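Local atomic coordinates of collagen adhesin (Staphylococcus aureus, PDB entry 2F68), a protein that binds collagen as a surface adhesin of the bacterium, probably by wrapping its domains around the collagen molecule in a "collagen hug". Residues Q195-L198 and S199-N202; G215-A218 and I219-E223. All coordinates share one frame; numbering follows the deposited sequence.

Contact 1 (Q195-L198 and S199-N202); sequences QLDL and STLN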
ATOM      1  N   GLN A 195      12.688  -1.147   9.100  1.00 24.83           N
ATOM      2  CA  GLN A 195      12.888  -0.990  10.540  1.00 26.66           C
ATOM      3  C   GLN A 195      11.558  -0.771  11.260  1.00 26.18           C
ATOM      4  O   GLN A 195      10.765   0.089  10.871  1.00 26.48           O
ATOM      5  CB  GLN A 195      13.864   0.159  10.830  1.00 26.15           C
ATOM      6  CG  GLN A 195      14.111   0.451  12.316  1.00 29.90           C
ATOM      7  CD  GLN A 195      14.692  -0.732  13.079  1.00 31.64           C
ATOM      8  OE1 GLN A 195      15.609  -1.406  12.606  1.00 30.99           O
ATOM      9  NE2 GLN A 195      14.163  -0.981  14.270  1.00 28.90           N
ATOM     10  N   LEU A 196      11.334  -1.556  12.311  1.00 27.41           N
ATOM     11  CA  LEU A 196      10.098  -1.512  13.091  1.00 27.56           C
ATOM     12  C   LEU A 196       9.938  -0.207  13.870  1.00 29.08           C
ATOM     13  O   LEU A 196      10.857   0.231  14.566  1.00 28.40           O
ATOM     14  CB  LEU A 196      10.033  -2.718  14.041  1.00 27.64           C
ATOM     15  CG  LEU A 196       9.040  -2.760  15.210  1.00 27.05           C
ATOM     16  CD1 LEU A 196       7.591  -2.781  14.739  1.00 26.12           C
ATOM     17  CD2 LEU A 196       9.328  -3.964  16.089  1.00 27.72           C
ATOM     18  N   ASP A 197       8.764   0.403  13.737  1.00 29.94           N
ATOM     19  CA  ASP A 197       8.392   1.566  14.532  1.00 30.89           C
ATOM     20  C   ASP A 197       7.552   1.089  15.715  1.00 30.62           C
ATOM     21  O   ASP A 197       6.416   0.636  15.543  1.00 30.89           O
ATOM     22  CB  ASP A 197       7.620   2.582  13.680  1.00 31.32           C
ATOM     23  CG  ASP A 197       7.617   3.984  14.282  1.00 33.42           C
ATOM     24  OD1 ASP A 197       7.902   4.139  15.490  1.00 34.01           O
ATOM     25  OD2 ASP A 197       7.322   4.940  13.535  1.00 34.67           O
ATOM     26  N   LEU A 198       8.130   1.187  16.911  1.00 30.74           N
ATOM     27  CA  LEU A 198       7.512   0.679  18.138  1.00 31.49           C
ATOM     28  C   LEU A 198       6.268   1.468  18.556  1.00 30.87           C
ATOM     29  O   LEU A 198       5.341   0.907  19.147  1.00 29.26           O
ATOM     30  CB  LEU A 198       8.542   0.658  19.278  1.00 32.92           C
ATOM     31  CG  LEU A 198       8.174   0.056  20.640  1.00 32.29           C
ATOM     32  CD1 LEU A 198       7.844  -1.429  20.533  1.00 35.88           C
ATOM     33  CD2 LEU A 198       9.295   0.283  21.643  1.00 33.27           C
ATOM     34  N   SER A 199       6.257   2.761  18.240  1.00 30.65           N
ATOM     35  CA  SER A 199       5.152   3.653  18.601  1.00 30.78           C
ATOM     36  C   SER A 199       3.865   3.377  17.820  1.00 30.36           C
ATOM     37  O   SER A 199       2.780   3.796  18.235  1.00 29.92           O
ATOM     38  CB  SER A 199       5.573   5.116  18.427  1.00 32.49           C
ATOM     39  OG  SER A 199       5.946   5.386  17.087  1.00 34.09           O
ATOM     40  N   THR A 200       3.991   2.674  16.696  1.00 28.84           N
ATOM     41  CA  THR A 200       2.850   2.370  15.829  1.00 28.80           C
ATOM     42  C   THR A 200       2.347   0.932  16.003  1.00 29.46           C
ATOM     43  O   THR A 200       1.814   0.337  15.063  1.00 28.94           O
ATOM     44  CB  THR A 200       3.188   2.621  14.338  1.00 27.98           C
ATOM     45  OG1 THR A 200       4.349   1.864  13.971  1.00 26.77           O
ATOM     46  CG2 THR A 200       3.445   4.102  14.081  1.00 27.37           C
ATOM     47  N   LEU A 201       2.503   0.391  17.211  1.00 29.48           N
ATOM     48  CA  LEU A 201       2.132  -0.994  17.506  1.00 29.75           C
ATOM     49  C   LEU A 201       0.611  -1.191  17.503  1.00 31.26           C
ATOM     50  O   LEU A 201       0.043  -1.569  16.483  1.00 35.04           O
ATOM     51  CB  LEU A 201       2.757  -1.449  18.837  1.00 30.61           C
ATOM     52  CG  LEU A 201       3.102  -2.926  19.107  1.00 30.34           C
ATOM     53  CD1 LEU A 201       1.864  -3.791  19.355  1.00 27.33           C
ATOM     54  CD2 LEU A 201       3.981  -3.531  18.010  1.00 29.62           C
ATOM     55  N   ASN A 202      -0.028  -0.918  18.641  1.00 28.83           N
ATOM     56  CA  ASN A 202      -1.479  -1.102  18.860  1.00 27.32           C
ATOM     57  C   ASN A 202      -2.039  -2.530  18.721  1.00 24.89           C
ATOM     58  O   ASN A 202      -1.729  -3.246  17.766  1.00 24.57           O
ATOM     59  CB  ASN A 202      -2.336  -0.058  18.102  1.00 27.31           C
ATOM     60  CG  ASN A 202      -2.510  -0.372  16.620  1.00 29.96           C
ATOM     61  OD1 ASN A 202      -1.954   0.315  15.762  1.00 30.10           O
ATOM     62  ND2 ASN A 202      -3.296  -1.400  16.312  1.00 29.63           N
TER
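Asp197 meets Ser199 and Thr200 round a tight local turn, and nearly all of the contact is polar. Side-chain hydrogen bonds come first. Ser199 OG donates to Asp197 OD1 over 2.8 Å. The hydroxyl sits above the carboxylate plane, 49° out of it. In Asp197 a chi1 of -160° turns CG away from the backbone N, which brings OD1 within reach of the Ser199 hydroxyl. Thr200 OG1 donates to the main-chain Asp197 O over 2.9 Å, again from above the carbonyl plane rather than along a lone pair. The same hydroxyl oxygen accepts a weak bond from Lys259 N.

Bonds from backbone amides are weaker. Thr200 N reaches the same Asp197 O at 3.4 Å, closing a type I turn over Leu198 and Ser199. Ser199 N makes a weak hydrogen bond to Asp197 OD1, 3.5 Å away, in the manner of an Asx turn. Leu201 N bonds weakly to Leu198 O, so a second turn overlaps the first.

Van der Waals touches are few. The side chains of Asp197 and Thr200 cross at about a right angle, with Thr200 CG2 4.0 Å from Asp197 OD2. Leu201 CB lies 3.5 Å from Leu198 O. Apolar packing is left to the Leu201 side chain, which rests on Ile256 and Tyr258 of the neighbouring strand 252-262.

Asp197 O is thus gripped by both the hydroxyl and the amide of Thr200, while OD1 collects the hydroxyl and, weakly, the amide of Ser199. Two short hydroxyl bonds reinforce three weak amide bonds, which implies that side chains do much to hold the turn interrupting strand 194-207.

Contact 2 (G215-A218 and I219-E223); sequences GQSA and ITDFE
Ser217 and Asp221 face each other one helical turn apart, across the start of helix 218-225. Asp221 directs its carboxylate back along the first turn. Its CG is anti to its own carbonyl carbon (chi1 -67°), which puts OD2 2.9 Å from Ser217 OG. The serine hydroxyl donates this bond from above the carboxylate plane, 38° out of it. Ser217 CB lies 3.4 Å from the same oxygen. In addition, Asp221 N donates to Ser217 O over 2.8 Å. The two residues are therefore joined both by main chain and by side chains. Asp221 OD2 also comes 3.0 Å from Ser217 O; these are two acceptors and do not bond, a closeness probably eased by the hydroxyl on OD2.

Ala218 and Phe222 repeat the spacing one residue later. Phe222 N bonds weakly to Ala218 O at 3.3 Å, and Phe222 CB rests 3.4 Å from that oxygen. The ring itself swings away, with CG anti to the backbone N (chi1 -175°), and packs on Ile203, Val205 and Ile231. Ile219 turns its side chain to Leu198 and Ile231.

A water accepts from Ile219 N over 3.1 Å and donates weakly to Gln216 O and Gly215 O. The negative charge of Asp221 near this end probably suits the helix dipole. Ser217 holds the N-cap position without a side-chain capping bond. This is the first turn of a short helix, with backbone and side-chain bonds joining the N-cap serine to the residue four further on.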
ATOM      1  N   GLY A 215      -1.102   3.608  21.204  1.00 29.33           N
ATOM      2  CA  GLY A 215      -0.215   4.660  21.693  1.00 29.97           C
ATOM      3  C   GLY A 215       1.128   4.148  22.176  1.00 29.56           C
ATOM      4  O   GLY A 215       1.569   3.064  21.786  1.00 28.14           O
ATOM      5  N   GLN A 216       1.777   4.939  23.026  1.00 29.30           N
ATOM      6  CA  GLN A 216       3.075   4.585  23.596  1.00 30.12           C
ATOM      7  C   GLN A 216       2.926   3.564  24.725  1.00 27.80           C
ATOM      8  O   GLN A 216       3.817   2.740  24.948  1.00 27.62           O
ATOM      9  CB  GLN A 216       3.794   5.843  24.101  1.00 31.28           C
ATOM     10  CG  GLN A 216       5.285   5.662  24.395  1.00 39.63           C
ATOM     11  CD  GLN A 216       6.120   5.415  23.146  1.00 48.59           C
ATOM     12  OE1 GLN A 216       5.898   6.028  22.100  1.00 51.63           O
ATOM     13  NE2 GLN A 216       7.092   4.519  23.257  1.00 52.20           N
ATOM     14  N   SER A 217       1.795   3.623  25.425  1.00 26.54           N
ATOM     15  CA  SER A 217       1.514   2.723  26.544  1.00 26.18           C
ATOM     16  C   SER A 217       0.741   1.471  26.116  1.00 26.00           C
ATOM     17  O   SER A 217       0.221   0.738  26.962  1.00 25.63           O
ATOM     18  CB  SER A 217       0.752   3.472  27.644  1.00 25.84           C
ATOM     19  OG  SER A 217      -0.481   3.976  27.162  1.00 28.47           O
ATOM     20  N   ALA A 218       0.686   1.226  24.807  1.00 25.72           N
ATOM     21  CA  ALA A 218      -0.078   0.114  24.230  1.00 26.31           C
ATOM     22  C   ALA A 218       0.328  -1.262  24.764  1.00 25.68           C
ATOM     23  O   ALA A 218      -0.532  -2.098  25.048  1.00 26.45           O
ATOM     24  CB  ALA A 218       0.016   0.142  22.708  1.00 26.86           C
ATOM     25  N   ILE A 219       1.634  -1.487  24.895  1.00 25.33           N
ATOM     26  CA  ILE A 219       2.164  -2.755  25.401  1.00 26.06           C
ATOM     27  C   ILE A 219       1.983  -2.857  26.919  1.00 26.81           C
ATOM     28  O   ILE A 219       1.623  -3.917  27.437  1.00 25.77           O
ATOM     29  CB  ILE A 219       3.659  -2.948  25.021  1.00 25.57           C
ATOM     30  CG1 ILE A 219       3.862  -2.754  23.514  1.00 24.94           C
ATOM     31  CG2 ILE A 219       4.162  -4.326  25.464  1.00 26.60           C
ATOM     32  CD1 ILE A 219       5.294  -2.453  23.109  1.00 25.04           C
ATOM     33  N   THR A 220       2.225  -1.747  27.614  1.00 26.89           N
ATOM     34  CA  THR A 220       2.108  -1.682  29.074  1.00 28.48           C
ATOM     35  C   THR A 220       0.665  -1.906  29.539  1.00 27.77           C
ATOM     36  O   THR A 220       0.429  -2.616  30.518  1.00 28.34           O
ATOM     37  CB  THR A 220       2.640  -0.336  29.628  1.00 28.64           C
ATOM     38  OG1 THR A 220       3.874   0.000  28.980  1.00 29.71           O
ATOM     39  CG2 THR A 220       2.872  -0.418  31.134  1.00 31.87           C
ATOM     40  N   ASP A 221      -0.289  -1.307  28.826  1.00 27.62           N
ATOM     41  CA  ASP A 221      -1.711  -1.444  29.148  1.00 26.62           C
ATOM     42  C   ASP A 221      -2.253  -2.838  28.829  1.00 26.85           C
ATOM     43  O   ASP A 221      -3.185  -3.309  29.484  1.00 25.80           O
ATOM     44  CB  ASP A 221      -2.541  -0.377  28.424  1.00 26.99           C
ATOM     45  CG  ASP A 221      -2.246   1.034  28.916  1.00 29.13           C
ATOM     46  OD1 ASP A 221      -1.950   1.211  30.118  1.00 32.21           O
ATOM     47  OD2 ASP A 221      -2.320   1.973  28.094  1.00 29.22           O
ATOM     48  N   PHE A 222      -1.669  -3.485  27.821  1.00 25.83           N
ATOM     49  CA  PHE A 222      -2.052  -4.843  27.432  1.00 24.64           C
ATOM     50  C   PHE A 222      -1.577  -5.871  28.458  1.00 25.26           C
ATOM     51  O   PHE A 222      -2.323  -6.780  28.824  1.00 26.51           O
ATOM     52  CB  PHE A 222      -1.499  -5.180  26.040  1.00 24.02           C
ATOM     53  CG  PHE A 222      -1.939  -6.521  25.512  1.00 23.54           C
ATOM     54  CD1 PHE A 222      -3.138  -6.651  24.817  1.00 23.65           C
ATOM     55  CD2 PHE A 222      -1.151  -7.653  25.702  1.00 24.27           C
ATOM     56  CE1 PHE A 222      -3.549  -7.889  24.325  1.00 27.28           C
ATOM     57  CE2 PHE A 222      -1.551  -8.895  25.214  1.00 24.98           C
ATOM     58  CZ  PHE A 222      -2.753  -9.012  24.524  1.00 23.76           C
ATOM     59  N   GLU A 223      -0.336  -5.717  28.917  1.00 27.40           N
ATOM     60  CA  GLU A 223       0.269  -6.640  29.878  1.00 28.33           C
ATOM     61  C   GLU A 223      -0.316  -6.499  31.285  1.00 29.90           C
ATOM     62  O   GLU A 223      -0.274  -7.444  32.077  1.00 29.39           O
ATOM     63  CB  GLU A 223       1.791  -6.466  29.909  1.00 29.59           C
ATOM     64  CG  GLU A 223       2.503  -6.959  28.650  1.00 26.97           C
ATOM     65  CD  GLU A 223       4.014  -6.769  28.695  1.00 29.14           C
ATOM     66  OE1 GLU A 223       4.556  -6.438  29.771  1.00 33.42           O
ATOM     67  OE2 GLU A 223       4.662  -6.957  27.643  1.00 26.37           O
TER
HETATM   68  O   HOH W   1       3.203   0.618  23.317  1.00 27.42           O

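Overall arrangement
Both contacts lie in the collagen binding domain, on the same side of the chain's centre, with centres about 12 Å apart. Contact 1 comes first, at the interruption of strand 194-207. The chain then forms a beta hairpin with strand 211-213, an edge strand of a five-stranded antiparallel sheet. Contact 2 follows, where the loop after that strand enters helix 218-225. The two touch directly: Leu198 CD1 packs 3.8 Å from Ile219 CD1, and Ala218 CB lies 4.2 Å from Asn202 N. The start of the helix thus packs against the turn in strand 194-207, next to the sheet edge.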